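Local coordinates for protein exodeoxyribonuclease III (Methanosarcina mazei, PDB 5J8N) that probably cleaves DNA at abasic sites and degrades duplex DNA from its 3' ends, using magnesium or manganese ions, at residues C149-T154 with R220-F225. The protein carries 3 engineered substitutions. Numbering follows the deposited sequence.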
# COMPACT_ATOMS: atom_id res chain seq x y z
N CYS A 149 -3.62 2.85 1.75
CA CYS A 149 -2.45 2.76 0.85
C CYS A 149 -1.90 1.36 0.91
O CYS A 149 -1.95 0.65 1.94
CB CYS A 149 -1.36 3.76 1.24
SG CYS A 149 -0.69 3.62 2.92
N GLY A 150 -1.25 1.00 -0.19
CA GLY A 150 -0.46 -0.22 -0.16
C GLY A 150 -0.45 -0.90 -1.49
O GLY A 150 -0.74 -0.33 -2.56
N ASP A 151 -0.03 -2.16 -1.43
CA ASP A 151 0.21 -3.00 -2.59
C ASP A 151 -1.01 -3.85 -2.78
O ASP A 151 -1.24 -4.79 -2.00
CB ASP A 151 1.47 -3.81 -2.32
CG ASP A 151 1.78 -4.81 -3.37
OD1 ASP A 151 1.11 -4.88 -4.41
OD2 ASP A 151 2.77 -5.58 -3.16
N VAL A 152 -1.80 -3.50 -3.79
CA VAL A 152 -3.05 -4.20 -4.07
C VAL A 152 -2.74 -5.50 -4.82
O VAL A 152 -3.60 -6.39 -4.89
CB VAL A 152 -3.94 -3.24 -4.88
CG1 VAL A 152 -5.24 -3.90 -5.37
CG2 VAL A 152 -4.25 -2.01 -4.02
N ASN A 153 -1.55 -5.62 -5.43
CA ASN A 153 -1.19 -6.82 -6.19
C ASN A 153 -2.12 -7.09 -7.37
O ASN A 153 -2.17 -8.22 -7.87
CB ASN A 153 -1.06 -8.07 -5.28
CG ASN A 153 0.36 -8.32 -4.85
OD1 ASN A 153 1.26 -8.36 -5.69
ND2 ASN A 153 0.60 -8.40 -3.54
N THR A 154 -2.74 -6.00 -7.88
CA THR A 154 -3.56 -6.06 -9.09
C THR A 154 -3.40 -4.76 -9.85
O THR A 154 -3.36 -3.69 -9.21
CB THR A 154 -5.08 -6.27 -8.73
OG1 THR A 154 -5.22 -7.52 -8.04
CG2 THR A 154 -5.95 -6.33 -9.99
N ARG A 220 1.19 -1.12 -12.47
CA ARG A 220 0.82 -0.28 -11.32
C ARG A 220 0.06 -1.15 -10.33
O ARG A 220 -1.13 -1.46 -10.53
CB ARG A 220 -0.01 0.92 -11.78
CG ARG A 220 -0.08 1.98 -10.68
CD ARG A 220 -0.65 3.32 -11.22
NE ARG A 220 -2.06 3.15 -11.67
CZ ARG A 220 -3.14 3.54 -10.98
NH1 ARG A 220 -4.37 3.32 -11.49
NH2 ARG A 220 -3.05 4.18 -9.81
N LEU A 221 0.77 -1.60 -9.31
CA LEU A 221 0.23 -2.47 -8.25
C LEU A 221 -0.02 -1.73 -6.96
O LEU A 221 -0.68 -2.28 -6.07
CB LEU A 221 1.21 -3.62 -7.94
CG LEU A 221 1.59 -4.46 -9.18
CD1 LEU A 221 2.51 -5.58 -8.76
CD2 LEU A 221 0.31 -5.07 -9.81
N ASP A 222 0.56 -0.52 -6.84
CA ASP A 222 0.54 0.22 -5.57
C ASP A 222 -0.30 1.44 -5.75
O ASP A 222 -0.17 2.16 -6.76
CB ASP A 222 1.98 0.59 -5.17
CG ASP A 222 2.81 -0.64 -5.04
OD1 ASP A 222 2.75 -1.30 -3.97
OD2 ASP A 222 3.48 -1.01 -6.03
N TYR A 223 -1.15 1.74 -4.75
CA TYR A 223 -2.18 2.76 -4.87
C TYR A 223 -2.35 3.50 -3.55
O TYR A 223 -2.01 2.96 -2.49
CB TYR A 223 -3.53 2.13 -5.21
CG TYR A 223 -3.62 1.29 -6.47
CD1 TYR A 223 -3.09 0.00 -6.52
CD2 TYR A 223 -4.34 1.76 -7.58
CE1 TYR A 223 -3.20 -0.79 -7.65
CE2 TYR A 223 -4.45 0.98 -8.75
CZ TYR A 223 -3.90 -0.31 -8.74
OH TYR A 223 -4.09 -1.08 -9.86
N VAL A 224 -2.91 4.69 -3.64
CA VAL A 224 -3.52 5.27 -2.43
C VAL A 224 -4.94 5.60 -2.81
O VAL A 224 -5.21 6.37 -3.75
CB VAL A 224 -2.79 6.51 -1.87
CG1 VAL A 224 -3.40 6.90 -0.54
CG2 VAL A 224 -1.27 6.25 -1.71
N PHE A 225 -5.90 5.02 -2.10
CA PHE A 225 -7.32 5.29 -2.28
C PHE A 225 -7.82 6.21 -1.21
O PHE A 225 -7.29 6.19 -0.08
CB PHE A 225 -8.13 4.00 -2.23
CG PHE A 225 -7.63 2.93 -3.16
CD1 PHE A 225 -7.97 2.97 -4.52
CD2 PHE A 225 -6.85 1.93 -2.68
CE1 PHE A 225 -7.50 1.95 -5.39
CE2 PHE A 225 -6.38 0.90 -3.54
CZ PHE A 225 -6.70 0.95 -4.91
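Tyr223 and Gly150 face each other as an antiparallel hydrogen-bonded pair, Gly150 N giving to Tyr223 O (3.1 Å) and Tyr223 N to Gly150 O (3.0 Å). The chain turns a corner at Gly150; beyond the non-hydrogen-bonded pair Asp151-Asp222, Val152 N still donates to Leu221 O (2.8 Å). The Tyr223 side chain follows the departing loop. Its CB starts on the side of the sheet away from the two aspartates, and CG, anti to the carbonyl carbon (chi1 -58°), brings the ring alongside Val152 and up to Thr154. CD1 meets Val152 CG2 at 3.4 Å. CE1 and CZ lie beside Thr154 O, which sits at the ring edge, and OH donates to this oxygen (2.8 Å), tilted 21° from the carbonyl plane. On the other ring flank CE2 sits over one face of the Arg220 guanidinium, itself salt-bridged to Asp160 and Asp191. Val152 CG2 also reaches the edge of Phe225, at CE2. An alanine in place of Tyr223 would probably leave Thr154 O without this donor and open a gap beside Val152, letting the loop shift.

On the opposite side of the sheet Asp222 OD1 lies 3.3 Å from Asp151 CB and 4.0 Å from Asp151 OD1, the carboxylate planes turned 48° apart. Asp151 OD1 accepts a weak bond from Asn153 N, while its OD2 is held by Asn10; Asp222 OD2 accepts from Ser204 and His248. In this DNase I-like fold Asp151 is predicted to be a proton donor/acceptor, Asn153 a transition-state stabiliser and Asp222 important for activity, although the bound magnesium ion sits on Asn12 and Glu38, about 6 Å from the Asp151 side chain. The geometry is consistent with a loop held by pairing and tyrosine on one face while its polar groups serve catalysis on the other.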